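FtsY (Mycoplasma mycoides, PDB 1ZU5) is an SRP receptor, with an SRP54-type helical bundle domain and a GTPase domain of the P-loop NTPase fold. Local coordinates at residues Y29-D34 / K66-F71; N59-K64 / D76-S81; L232-A237 / G258-K263; K285-G290 / L297-D302. All coordinates share one frame; numbering follows the deposited sequence.

Overall arrangement
From the N terminus, helix 6-28 runs into the loop that holds segment 29-34. Contact 1 closes the chain from there to the loop 66-71, with helices 34-46 and 51-63 in between. Contact 2 pairs helix 51-63 with helix 71-87 and closes the short connection between them. Its segments alternate with those of contact 1, so the two cross. Their centres are about 12 Å apart, and both lie in the helical bundle. Contacts 3 and 4 follow in series in the GTPase domain. Contact 3 closes a beta-alpha-beta unit and contact 4 a beta hairpin. Strands 258-262 and 284-288 are neighbours, so both contacts belong to one sheet. The centres of contacts 1 and 3 are about 38 Å apart.

Contact 1: Y29-D34 / K66-F71; sequences YKQADD and KRDTSF
Tyr29 lies against Phe71 and reaches the backbone of Thr69, so one side chain makes both an apolar and a polar contact. Its CG stands anti to the backbone N (chi1 -170°), which carries the ring across to the loop 66-71. Phe71 CD1 sits over one face of the tyrosine ring, offset toward the rim, 3.6 Å from Tyr29 CG. The two ring planes are 50° apart, an oblique pairing. At the ring edge, Tyr29 OH donates to Thr69 O over 3.0 Å, from above the carbonyl plane.

Beyond the ring, the backbones join directly. Ala32 N bonds to Arg67 O at 3.1 Å, and Ala32 is the centre of an inverse gamma turn. Gln31 extends alongside Asp68, and its NE2 makes a weak hydrogen bond to Asp68 OD1. The same amide lies nearly parallel to the Arg67 guanidinium, with planes 10° apart, and Gln31 NE2 is 3.4 Å from Arg67 CG. In the type I turn 66-69, Lys66 O accepts from both Thr69 N and Thr69 OG1 on the same face of its plane.

Both loops lead into helices. Asp33 caps helix 34-46 through Phe36 N, and Ser70 is the N-cap of helix 71-87. Tyr29 also meets Phe36 edge-to-face, while Phe71 packs on Ile22 and Ser26 of helix 6-28.

Contact 2: N59-K64 / D76-S81; sequences NLVRKK and DALVES
Val61 and Ser81 meet between helices 51-63 and 71-87. The short helical segments approach to 8.6 Å between axes, with their directions 135° apart. Val61 CG2 is 3.2 Å from Ser81 OG and also rests on Leu78 CA at 3.6 Å. It stands anti to the carbonyl carbon, beside the backbone N, and this turns the methyl toward helix 71-87. Leu60 adds its CB against Ser81 OG, and its CD1 lies over the Ser81 backbone, 3.5 Å from Ser81 O. Ala77 presents a single methyl, which meets Lys64 CB. Helix 34-46 also packs on this part, with Leu40 touching Val61 and Leu44 touching Leu78.

The other side is more open to solvent, and its charged ends do not meet. Lys64 crosses Glu80 at a slant, and its aliphatic chain does the touching. Lys64 CD is 3.6 Å from Glu80 OE1, and Lys64 CE is 3.5 Å from Ser81 OG. The lysine chain bends at its last torsion, and NZ bonds to Gln84 OE1. Lys64 NZ stays 4.7 Å from Glu80 OE1.

No hydrogen bond links the two segments. Ser81 OG instead donates to Ala77 O at 2.7 Å, within its own helix. The buried hydroxyl is thus satisfied locally. Between these two segments the contact is van der Waals packing; the polar tie, Lys64 to Gln84, reaches just beyond them.

Contact 3: L232-A237 / G258-K263; sequences LLVIDA and GIILTK
This contact joins the two parallel strands of a beta-alpha-beta unit, 230-236 and 258-262, connected by helix 240-253. It lies near the centre of the chain, in the sheet of the P-loop NTPase fold. Leu233 N donates the first bond, to Gly258 O at 3.0 Å in the carbonyl plane. The ladder then runs through Ile260 N to Leu233 O, Ile235 N to Ile260 O and Thr262 N to Ile235 O. Ala237 N closes it on Thr262 O at 2.8 Å, just past the end of the first strand. CA-H...O contacts, such as Val234 CA to Ile260 O, fill in between.

On the face of Leu232, Val234 and Thr262, Leu232 CB meets Ile260 CD1 at 3.8 Å, the side chains crossing at about a right angle. Val234 CG1 touches Thr262 CG2 at 3.7 Å. On the other face, Ile235 and Ile259 meet by their CD1 methyls, also 3.7 Å apart. Just past the strand, Ala237 CB packs on Leu261 CD1.

Polar groups gather at the C-terminal end. Asp236 OD2 and Lys263 NZ form a long salt bridge of 3.3 Å, its hydrogen bond weak. The lysine bends at chi3 (-35°) as its chain passes the carboxylate. Asp236 OD1 hydrogen-bonds with Thr238 OG1.

Helix 115-131 packs on the face of Val234, Ile260 and Thr262 through Ser121. Helix 272-279 covers Ile235, Ile259 and Leu261 through Ile276. Strands 106-111 and 284-288 flank the pair.

Contact 4: K285-G290 / L297-D302; sequences KMIGVG and LAFDID
The beta hairpin of strands 284-288 and 296-298 holds this contact, with Ile287 and Leu297 as its antiparallel hydrogen-bonded pair. Ile287 N bonds to Leu297 O, and Leu297 N bonds back to Ile287 O, both at 2.9 Å and nearly along the C=O axis. A third bond runs from Phe299 N to Lys285 O, but its donor stands 56° out of the carbonyl plane. Met286 and Ala298 form the neighbouring non-hydrogen-bonded pair, with CA atoms 4.5 Å apart.

Strand 296-298 is the outermost on this side of the sheet and the only antiparallel one. The hairpin therefore ends an otherwise parallel sheet. On the far side of strand 284-288, Lys285, Met286 and Gly288 bond to the backbone of strand 258-262.

Ile287 and Leu297 lie side by side, pointing the same way. Ile287 CG2 touches Leu297 CG at 3.9 Å and comes within 3.2 Å of Leu297 O. Ile287 CG1 is anti to the backbone N (chi1 -177°). This sends CD1 to the edge of the Phe299 ring, 4.0 Å from Phe299 CD1. That ring also meets Tyr304. Bends at chi2 and chi3 fold Met286 back, bringing its SD 3.7 Å from Ala298 CA. Tyr128 of helix 115-131 touches both Met286 and Ala298. Lys285 NZ makes a salt bridge to Glu230 and a hydrogen bond to Arg97 O. Asp300 is the N-cap of helix 301-309, its OD1 accepting from Gln303 N.

Contact 1: Y29-D34 / K66-F71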
loop_
_atom_site.group_PDB
_atom_site.type_symbol
_atom_site.label_atom_id
_atom_site.label_comp_id
_atom_site.label_asym_id
_atom_site.label_seq_id
_atom_site.Cartn_x
_atom_site.Cartn_y
_atom_site.Cartn_z
ATOM N N TYR A 29 -13.562 -33.354 -1.295
ATOM C CA TYR A 29 -14.165 -33.030 -2.602
ATOM C C TYR A 29 -14.790 -34.204 -3.376
ATOM O O TYR A 29 -14.198 -35.286 -3.489
ATOM C CB TYR A 29 -13.147 -32.297 -3.502
ATOM C CG TYR A 29 -13.780 -31.744 -4.753
ATOM C CD1 TYR A 29 -14.688 -30.689 -4.677
ATOM C CD2 TYR A 29 -13.508 -32.294 -6.008
ATOM C CE1 TYR A 29 -15.296 -30.172 -5.819
ATOM C CE2 TYR A 29 -14.125 -31.789 -7.167
ATOM C CZ TYR A 29 -15.012 -30.723 -7.054
ATOM O OH TYR A 29 -15.624 -30.203 -8.167
ATOM N N LYS A 30 -15.989 -33.964 -3.907
ATOM C CA LYS A 30 -16.674 -34.922 -4.763
ATOM C C LYS A 30 -17.290 -34.148 -5.922
ATOM O O LYS A 30 -16.746 -34.164 -7.022
ATOM C CB LYS A 30 -17.716 -35.734 -3.975
ATOM C CG LYS A 30 -17.856 -37.203 -4.442
ATOM C CD LYS A 30 -18.399 -38.144 -3.309
ATOM C CE LYS A 30 -19.865 -37.706 -2.832
ATOM N NZ LYS A 30 -20.503 -38.877 -2.037
ATOM N N GLN A 31 -18.403 -33.451 -5.687
ATOM C CA GLN A 31 -18.903 -32.499 -6.693
ATOM C C GLN A 31 -18.843 -31.036 -6.205
ATOM O O GLN A 31 -18.750 -30.750 -4.996
ATOM C CB GLN A 31 -20.327 -32.828 -7.173
ATOM C CG GLN A 31 -20.602 -34.295 -7.478
ATOM C CD GLN A 31 -21.875 -34.463 -8.302
ATOM O OE1 GLN A 31 -22.987 -34.507 -7.755
ATOM N NE2 GLN A 31 -21.721 -34.520 -9.628
ATOM N N ALA A 32 -18.896 -30.137 -7.191
ATOM C CA ALA A 32 -18.966 -28.702 -6.998
ATOM C C ALA A 32 -20.422 -28.321 -6.788
ATOM O O ALA A 32 -20.995 -27.568 -7.564
ATOM C CB ALA A 32 -18.392 -27.986 -8.207
ATOM N N ASP A 33 -21.019 -28.842 -5.721
ATOM C CA ASP A 33 -22.402 -28.557 -5.397
ATOM C C ASP A 33 -22.568 -27.347 -4.459
ATOM O O ASP A 33 -21.606 -26.618 -4.167
ATOM C CB ASP A 33 -23.042 -29.806 -4.783
ATOM C CG ASP A 33 -22.194 -30.438 -3.677
ATOM O OD1 ASP A 33 -21.410 -29.753 -2.965
ATOM O OD2 ASP A 33 -22.322 -31.656 -3.494
ATOM N N ASP A 34 -23.800 -27.165 -3.977
ATOM C CA ASP A 34 -24.156 -26.111 -3.039
ATOM C C ASP A 34 -23.322 -26.186 -1.771
ATOM O O ASP A 34 -22.757 -25.178 -1.348
ATOM C CB ASP A 34 -25.667 -26.128 -2.742
ATOM C CG ASP A 34 -26.496 -25.641 -3.931
ATOM O OD1 ASP A 34 -25.944 -24.870 -4.746
ATOM O OD2 ASP A 34 -27.694 -26.022 -4.074
ATOM N N LYS A 66 -18.910 -26.389 -13.381
ATOM C CA LYS A 66 -20.080 -27.234 -13.484
ATOM C C LYS A 66 -19.984 -28.226 -12.323
ATOM O O LYS A 66 -18.910 -28.424 -11.737
ATOM C CB LYS A 66 -20.117 -27.932 -14.870
ATOM C CG LYS A 66 -21.380 -28.796 -15.188
ATOM C CD LYS A 66 -22.619 -27.936 -15.647
ATOM C CE LYS A 66 -23.375 -27.257 -14.482
ATOM N NZ LYS A 66 -23.902 -28.230 -13.482
ATOM N N ARG A 67 -21.117 -28.826 -11.970
ATOM C CA ARG A 67 -21.176 -29.808 -10.895
ATOM C C ARG A 67 -20.075 -30.877 -10.993
ATOM O O ARG A 67 -19.535 -31.329 -9.982
ATOM C CB ARG A 67 -22.557 -30.470 -10.911
ATOM C CG ARG A 67 -22.846 -31.265 -9.653
ATOM C CD ARG A 67 -24.299 -31.637 -9.604
ATOM N NE ARG A 67 -24.826 -31.410 -8.261
ATOM C CZ ARG A 67 -26.106 -31.522 -7.924
ATOM N NH1 ARG A 67 -27.016 -31.868 -8.834
ATOM N NH2 ARG A 67 -26.481 -31.284 -6.671
ATOM N N ASP A 68 -19.748 -31.260 -12.225
ATOM C CA ASP A 68 -18.837 -32.371 -12.504
ATOM C C ASP A 68 -17.437 -31.970 -12.931
ATOM O O ASP A 68 -16.720 -32.769 -13.528
ATOM C CB ASP A 68 -19.458 -33.294 -13.554
ATOM C CG ASP A 68 -20.507 -34.187 -12.960
ATOM O OD1 ASP A 68 -20.140 -35.030 -12.098
ATOM O OD2 ASP A 68 -21.694 -34.031 -13.324
ATOM N N THR A 69 -17.050 -30.735 -12.623
ATOM C CA THR A 69 -15.694 -30.273 -12.887
ATOM C C THR A 69 -14.801 -30.983 -11.871
ATOM O O THR A 69 -15.283 -31.436 -10.831
ATOM C CB THR A 69 -15.586 -28.733 -12.793
ATOM O OG1 THR A 69 -16.756 -28.133 -13.359
ATOM C CG2 THR A 69 -14.421 -28.227 -13.611
ATOM N N SER A 70 -13.521 -31.131 -12.203
ATOM C CA SER A 70 -12.530 -31.736 -11.297
ATOM C C SER A 70 -11.983 -30.641 -10.398
ATOM O O SER A 70 -12.167 -29.452 -10.689
ATOM C CB SER A 70 -11.381 -32.349 -12.109
ATOM O OG SER A 70 -10.878 -31.381 -13.040
ATOM N N PHE A 71 -11.296 -31.034 -9.328
ATOM C CA PHE A 71 -10.727 -30.071 -8.394
ATOM C C PHE A 71 -9.624 -29.208 -8.997
ATOM O O PHE A 71 -9.540 -28.016 -8.711
ATOM C CB PHE A 71 -10.214 -30.756 -7.139
ATOM C CG PHE A 71 -10.087 -29.827 -5.965
ATOM C CD1 PHE A 71 -11.224 -29.249 -5.388
ATOM C CD2 PHE A 71 -8.838 -29.537 -5.420
ATOM C CE1 PHE A 71 -11.113 -28.390 -4.281
ATOM C CE2 PHE A 71 -8.718 -28.675 -4.308
ATOM C CZ PHE A 71 -9.857 -28.104 -3.741
#

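Contact 2: N59-K64 / D76-S81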
loop_
_atom_site.group_PDB
_atom_site.type_symbol
_atom_site.label_atom_id
_atom_site.label_comp_id
_atom_site.label_asym_id
_atom_site.label_seq_id
_atom_site.Cartn_x
_atom_site.Cartn_y
_atom_site.Cartn_z
ATOM N N ASN A 59 -19.000 -16.579 -6.521
ATOM C CA ASN A 59 -19.989 -16.552 -7.579
ATOM C C ASN A 59 -19.311 -16.647 -8.918
ATOM O O ASN A 59 -19.880 -17.247 -9.830
ATOM C CB ASN A 59 -20.831 -15.271 -7.529
ATOM C CG ASN A 59 -21.968 -15.338 -6.500
ATOM O OD1 ASN A 59 -22.665 -14.336 -6.300
ATOM N ND2 ASN A 59 -22.163 -16.513 -5.845
ATOM N N LEU A 60 -18.118 -16.047 -9.051
ATOM C CA LEU A 60 -17.321 -16.187 -10.281
ATOM C C LEU A 60 -16.870 -17.639 -10.466
ATOM O O LEU A 60 -16.951 -18.187 -11.558
ATOM C CB LEU A 60 -16.086 -15.276 -10.292
ATOM C CG LEU A 60 -16.190 -13.772 -10.583
ATOM C CD1 LEU A 60 -14.862 -13.101 -10.227
ATOM C CD2 LEU A 60 -16.651 -13.405 -11.996
ATOM N N VAL A 61 -16.411 -18.271 -9.397
ATOM C CA VAL A 61 -15.906 -19.618 -9.509
ATOM C C VAL A 61 -17.036 -20.520 -9.961
ATOM O O VAL A 61 -16.849 -21.388 -10.823
ATOM C CB VAL A 61 -15.284 -20.091 -8.196
ATOM C CG1 VAL A 61 -15.087 -21.605 -8.204
ATOM C CG2 VAL A 61 -13.957 -19.374 -7.959
ATOM N N ARG A 62 -18.216 -20.272 -9.401
ATOM C CA ARG A 62 -19.405 -21.086 -9.640
ATOM C C ARG A 62 -19.918 -20.936 -11.088
ATOM O O ARG A 62 -20.448 -21.898 -11.686
ATOM C CB ARG A 62 -20.458 -20.741 -8.567
ATOM C CG ARG A 62 -21.859 -21.191 -8.824
ATOM C CD ARG A 62 -22.563 -21.700 -7.576
ATOM N NE ARG A 62 -22.279 -20.928 -6.356
ATOM C CZ ARG A 62 -22.690 -21.290 -5.135
ATOM N NH1 ARG A 62 -23.404 -22.403 -4.959
ATOM N NH2 ARG A 62 -22.376 -20.549 -4.083
ATOM N N LYS A 63 -19.727 -19.745 -11.646
ATOM C CA LYS A 63 -20.116 -19.454 -13.022
ATOM C C LYS A 63 -19.168 -20.033 -14.044
ATOM O O LYS A 63 -19.551 -20.223 -15.204
ATOM C CB LYS A 63 -20.229 -17.948 -13.260
ATOM C CG LYS A 63 -21.603 -17.480 -12.970
ATOM C CD LYS A 63 -22.001 -16.351 -13.855
ATOM C CE LYS A 63 -23.364 -15.832 -13.420
ATOM N NZ LYS A 63 -23.308 -14.352 -13.598
ATOM N N LYS A 64 -17.928 -20.257 -13.613
ATOM C CA LYS A 64 -16.858 -20.796 -14.432
ATOM C C LYS A 64 -16.823 -22.330 -14.304
ATOM O O LYS A 64 -16.002 -22.998 -14.949
ATOM C CB LYS A 64 -15.500 -20.228 -13.967
ATOM C CG LYS A 64 -15.265 -18.710 -14.165
ATOM C CD LYS A 64 -13.782 -18.362 -13.873
ATOM C CE LYS A 64 -13.521 -16.852 -13.740
ATOM N NZ LYS A 64 -13.905 -16.073 -14.946
ATOM N N ASP A 76 -8.245 -23.479 -10.843
ATOM C CA ASP A 76 -7.835 -22.622 -11.927
ATOM C C ASP A 76 -8.886 -21.558 -12.003
ATOM O O ASP A 76 -8.586 -20.380 -12.262
ATOM C CB ASP A 76 -7.834 -23.393 -13.256
ATOM C CG ASP A 76 -6.704 -24.419 -13.368
ATOM O OD1 ASP A 76 -6.865 -25.337 -14.191
ATOM O OD2 ASP A 76 -5.655 -24.325 -12.683
ATOM N N ALA A 77 -10.136 -21.977 -11.820
ATOM C CA ALA A 77 -11.257 -21.053 -11.864
ATOM C C ALA A 77 -11.098 -20.084 -10.663
ATOM O O ALA A 77 -11.278 -18.857 -10.812
ATOM C CB ALA A 77 -12.577 -21.825 -11.810
ATOM N N LEU A 78 -10.727 -20.648 -9.499
ATOM C CA LEU A 78 -10.434 -19.879 -8.296
ATOM C C LEU A 78 -9.358 -18.821 -8.577
ATOM O O LEU A 78 -9.608 -17.609 -8.411
ATOM C CB LEU A 78 -10.047 -20.787 -7.122
ATOM C CG LEU A 78 -9.631 -20.118 -5.798
ATOM C CD1 LEU A 78 -10.678 -19.096 -5.257
ATOM C CD2 LEU A 78 -9.338 -21.180 -4.754
ATOM N N VAL A 79 -8.183 -19.247 -9.030
ATOM C CA VAL A 79 -7.157 -18.274 -9.383
ATOM C C VAL A 79 -7.648 -17.215 -10.362
ATOM O O VAL A 79 -7.343 -16.025 -10.199
ATOM C CB VAL A 79 -5.907 -18.929 -9.923
ATOM C CG1 VAL A 79 -4.953 -17.867 -10.448
ATOM C CG2 VAL A 79 -5.242 -19.774 -8.825
ATOM N N GLU A 80 -8.418 -17.616 -11.368
ATOM C CA GLU A 80 -8.973 -16.627 -12.338
ATOM C C GLU A 80 -9.901 -15.618 -11.642
ATOM O O GLU A 80 -9.830 -14.396 -11.875
ATOM C CB GLU A 80 -9.717 -17.347 -13.493
ATOM C CG GLU A 80 -8.773 -18.058 -14.492
ATOM C CD GLU A 80 -9.380 -19.299 -15.208
ATOM O OE1 GLU A 80 -10.629 -19.387 -15.360
ATOM O OE2 GLU A 80 -8.578 -20.178 -15.627
ATOM N N SER A 81 -10.776 -16.151 -10.794
ATOM C CA SER A 81 -11.776 -15.366 -10.065
ATOM C C SER A 81 -11.165 -14.365 -9.071
ATOM O O SER A 81 -11.592 -13.203 -9.027
ATOM C CB SER A 81 -12.762 -16.307 -9.364
ATOM O OG SER A 81 -13.327 -17.237 -10.293
#

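Contact 3: L232-A237 / G258-K263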
loop_
_atom_site.group_PDB
_atom_site.type_symbol
_atom_site.label_atom_id
_atom_site.label_comp_id
_atom_site.label_asym_id
_atom_site.label_seq_id
_atom_site.Cartn_x
_atom_site.Cartn_y
_atom_site.Cartn_z
ATOM N N LEU A 232 0.281 8.968 -0.656
ATOM C CA LEU A 232 0.314 7.542 -0.342
ATOM C C LEU A 232 -0.037 7.200 1.102
ATOM O O LEU A 232 0.611 7.654 2.015
ATOM C CB LEU A 232 1.667 6.948 -0.747
ATOM C CG LEU A 232 2.137 7.304 -2.164
ATOM C CD1 LEU A 232 3.633 7.074 -2.278
ATOM C CD2 LEU A 232 1.335 6.468 -3.164
ATOM N N LEU A 233 -1.069 6.383 1.250
ATOM C CA LEU A 233 -1.563 5.838 2.479
ATOM C C LEU A 233 -0.875 4.513 2.906
ATOM O O LEU A 233 -0.896 3.507 2.186
ATOM C CB LEU A 233 -3.078 5.641 2.333
ATOM C CG LEU A 233 -3.960 4.993 3.437
ATOM C CD1 LEU A 233 -3.805 5.655 4.782
ATOM C CD2 LEU A 233 -5.496 4.888 2.944
ATOM N N VAL A 234 -0.243 4.535 4.081
ATOM C CA VAL A 234 0.467 3.378 4.581
ATOM C C VAL A 234 -0.543 2.529 5.327
ATOM O O VAL A 234 -1.275 3.044 6.195
ATOM C CB VAL A 234 1.666 3.828 5.513
ATOM C CG1 VAL A 234 2.259 2.652 6.233
ATOM C CG2 VAL A 234 2.741 4.552 4.706
ATOM N N ILE A 235 -0.647 1.250 4.942
ATOM C CA ILE A 235 -1.530 0.274 5.631
ATOM C C ILE A 235 -0.668 -0.937 6.020
ATOM O O ILE A 235 0.001 -1.553 5.143
ATOM C CB ILE A 235 -2.693 -0.200 4.774
ATOM C CG1 ILE A 235 -3.495 0.981 4.272
ATOM C CG2 ILE A 235 -3.582 -1.175 5.535
ATOM C CD1 ILE A 235 -4.674 0.575 3.391
ATOM N N ASP A 236 -0.665 -1.239 7.328
ATOM C CA ASP A 236 0.094 -2.330 7.884
ATOM C C ASP A 236 -0.695 -3.605 7.675
ATOM O O ASP A 236 -1.805 -3.736 8.198
ATOM C CB ASP A 236 0.338 -2.058 9.363
ATOM C CG ASP A 236 1.018 -3.218 10.091
ATOM O OD1 ASP A 236 1.118 -4.348 9.557
ATOM O OD2 ASP A 236 1.412 -2.992 11.247
ATOM N N ALA A 237 -0.145 -4.547 6.904
ATOM C CA ALA A 237 -0.911 -5.758 6.523
ATOM C C ALA A 237 -1.284 -6.586 7.733
ATOM O O ALA A 237 -2.280 -7.284 7.701
ATOM C CB ALA A 237 -0.142 -6.627 5.505
ATOM N N GLY A 258 -2.628 6.282 -3.833
ATOM C CA GLY A 258 -2.086 4.921 -3.846
ATOM C C GLY A 258 -1.824 4.451 -2.431
ATOM O O GLY A 258 -1.804 5.264 -1.488
ATOM N N ILE A 259 -1.636 3.133 -2.289
ATOM C CA ILE A 259 -1.381 2.524 -0.990
ATOM C C ILE A 259 0.002 1.928 -0.942
ATOM O O ILE A 259 0.530 1.459 -1.939
ATOM C CB ILE A 259 -2.492 1.502 -0.644
ATOM C CG1 ILE A 259 -3.776 2.271 -0.291
ATOM C CG2 ILE A 259 -2.108 0.625 0.525
ATOM C CD1 ILE A 259 -4.918 1.437 -0.216
ATOM N N ILE A 260 0.620 2.016 0.231
ATOM C CA ILE A 260 1.847 1.288 0.565
ATOM C C ILE A 260 1.411 0.321 1.622
ATOM O O ILE A 260 1.125 0.735 2.745
ATOM C CB ILE A 260 2.921 2.187 1.112
ATOM C CG1 ILE A 260 3.149 3.374 0.146
ATOM C CG2 ILE A 260 4.205 1.384 1.318
ATOM C CD1 ILE A 260 4.159 4.392 0.627
ATOM N N LEU A 261 1.268 -0.947 1.211
ATOM C CA LEU A 261 0.945 -2.074 2.074
ATOM C C LEU A 261 2.230 -2.644 2.668
ATOM O O LEU A 261 3.022 -3.329 2.008
ATOM C CB LEU A 261 0.201 -3.147 1.259
ATOM C CG LEU A 261 -0.287 -4.442 1.895
ATOM C CD1 LEU A 261 -1.448 -4.238 2.942
ATOM C CD2 LEU A 261 -0.704 -5.402 0.786
ATOM N N THR A 262 2.434 -2.369 3.938
ATOM C CA THR A 262 3.656 -2.771 4.586
ATOM C C THR A 262 3.440 -4.087 5.321
ATOM O O THR A 262 2.278 -4.480 5.574
ATOM C CB THR A 262 4.105 -1.693 5.584
ATOM O OG1 THR A 262 3.202 -1.673 6.687
ATOM C CG2 THR A 262 4.096 -0.314 4.945
ATOM N N LYS A 263 4.572 -4.772 5.616
ATOM C CA LYS A 263 4.666 -5.968 6.476
ATOM C C LYS A 263 3.885 -7.119 5.914
ATOM O O LYS A 263 3.339 -7.946 6.652
ATOM C CB LYS A 263 4.248 -5.652 7.916
ATOM C CG LYS A 263 4.868 -4.275 8.393
ATOM C CD LYS A 263 5.126 -4.198 9.880
ATOM C CE LYS A 263 4.077 -4.950 10.626
ATOM N NZ LYS A 263 4.153 -4.703 12.066
#

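Contact 4: K285-G290 / L297-D302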
loop_
_atom_site.group_PDB
_atom_site.type_symbol
_atom_site.label_atom_id
_atom_site.label_comp_id
_atom_site.label_asym_id
_atom_site.label_seq_id
_atom_site.Cartn_x
_atom_site.Cartn_y
_atom_site.Cartn_z
ATOM N N LYS A 285 0.310 0.570 -4.686
ATOM C CA LYS A 285 1.440 0.898 -5.556
ATOM C C LYS A 285 2.776 0.351 -5.100
ATOM O O LYS A 285 3.645 0.065 -5.921
ATOM C CB LYS A 285 1.536 2.405 -5.741
ATOM C CG LYS A 285 0.246 2.976 -6.377
ATOM C CD LYS A 285 0.503 4.269 -7.096
ATOM C CE LYS A 285 -0.800 4.779 -7.689
ATOM N NZ LYS A 285 -0.552 6.001 -8.450
ATOM N N MET A 286 2.963 0.230 -3.789
ATOM C CA MET A 286 4.165 -0.350 -3.244
ATOM C C MET A 286 3.754 -1.341 -2.192
ATOM O O MET A 286 2.699 -1.239 -1.578
ATOM C CB MET A 286 5.103 0.700 -2.628
ATOM C CG MET A 286 5.546 1.871 -3.573
ATOM S SD MET A 286 6.731 1.301 -4.833
ATOM C CE MET A 286 8.304 2.027 -4.342
ATOM N N ILE A 287 4.621 -2.316 -1.981
ATOM C CA ILE A 287 4.393 -3.338 -0.996
ATOM C C ILE A 287 5.687 -3.517 -0.205
ATOM O O ILE A 287 6.793 -3.442 -0.757
ATOM C CB ILE A 287 3.840 -4.576 -1.695
ATOM C CG1 ILE A 287 3.517 -5.675 -0.697
ATOM C CG2 ILE A 287 4.762 -5.031 -2.869
ATOM C CD1 ILE A 287 2.535 -6.690 -1.295
ATOM N N GLY A 288 5.575 -3.598 1.107
ATOM C CA GLY A 288 6.746 -3.686 1.945
ATOM C C GLY A 288 6.948 -5.135 2.331
ATOM O O GLY A 288 6.031 -5.786 2.861
ATOM N N VAL A 289 8.164 -5.625 2.085
ATOM C CA VAL A 289 8.506 -7.046 2.253
ATOM C C VAL A 289 9.439 -7.391 3.421
ATOM O O VAL A 289 9.608 -8.545 3.741
ATOM C CB VAL A 289 9.134 -7.597 0.962
ATOM C CG1 VAL A 289 9.602 -9.041 1.155
ATOM C CG2 VAL A 289 8.151 -7.492 -0.213
ATOM N N GLY A 290 10.064 -6.429 4.069
ATOM C CA GLY A 290 11.017 -6.780 5.136
ATOM C C GLY A 290 11.207 -5.546 5.977
ATOM O O GLY A 290 10.362 -4.653 5.924
ATOM N N LEU A 297 8.918 -2.948 -2.680
ATOM C CA LEU A 297 8.867 -3.088 -4.130
ATOM C C LEU A 297 7.581 -2.639 -4.745
ATOM O O LEU A 297 6.555 -2.610 -4.076
ATOM C CB LEU A 297 9.235 -4.512 -4.587
ATOM C CG LEU A 297 8.317 -5.689 -4.309
ATOM C CD1 LEU A 297 8.437 -6.688 -5.438
ATOM C CD2 LEU A 297 8.695 -6.333 -2.987
ATOM N N ALA A 298 7.638 -2.290 -6.032
ATOM C CA ALA A 298 6.463 -1.881 -6.754
ATOM C C ALA A 298 5.489 -3.046 -6.713
ATOM O O ALA A 298 5.910 -4.215 -6.712
ATOM C CB ALA A 298 6.811 -1.491 -8.195
ATOM N N PHE A 299 4.191 -2.738 -6.633
ATOM C CA PHE A 299 3.205 -3.787 -6.463
ATOM C C PHE A 299 2.908 -4.316 -7.847
ATOM O O PHE A 299 2.900 -3.552 -8.791
ATOM C CB PHE A 299 1.951 -3.242 -5.771
ATOM C CG PHE A 299 0.836 -4.258 -5.634
ATOM C CD1 PHE A 299 0.828 -5.168 -4.600
ATOM C CD2 PHE A 299 -0.211 -4.291 -6.539
ATOM C CE1 PHE A 299 -0.200 -6.098 -4.486
ATOM C CE2 PHE A 299 -1.235 -5.214 -6.420
ATOM C CZ PHE A 299 -1.226 -6.109 -5.391
ATOM N N ASP A 300 2.694 -5.625 -7.967
ATOM C CA ASP A 300 2.348 -6.274 -9.246
ATOM C C ASP A 300 1.261 -7.300 -8.961
ATOM O O ASP A 300 1.484 -8.275 -8.226
ATOM C CB ASP A 300 3.594 -6.959 -9.839
ATOM C CG ASP A 300 3.324 -7.650 -11.179
ATOM O OD1 ASP A 300 2.539 -8.625 -11.249
ATOM O OD2 ASP A 300 3.935 -7.227 -12.172
ATOM N N ILE A 301 0.088 -7.070 -9.529
ATOM C CA ILE A 301 -1.076 -7.903 -9.274
ATOM C C ILE A 301 -0.933 -9.367 -9.695
ATOM O O ILE A 301 -1.368 -10.269 -8.969
ATOM C CB ILE A 301 -2.356 -7.271 -9.865
ATOM C CG1 ILE A 301 -3.581 -8.153 -9.588
ATOM C CG2 ILE A 301 -2.184 -6.946 -11.364
ATOM C CD1 ILE A 301 -3.856 -8.404 -8.048
ATOM N N ASP A 302 -0.315 -9.613 -10.849
ATOM C CA ASP A 302 -0.062 -10.984 -11.295
ATOM C C ASP A 302 0.869 -11.692 -10.316
ATOM O O ASP A 302 0.553 -12.806 -9.874
ATOM C CB ASP A 302 0.481 -11.021 -12.741
ATOM C CG ASP A 302 -0.363 -10.178 -13.714
ATOM O OD1 ASP A 302 -1.586 -10.366 -13.798
ATOM O OD2 ASP A 302 0.199 -9.288 -14.391
#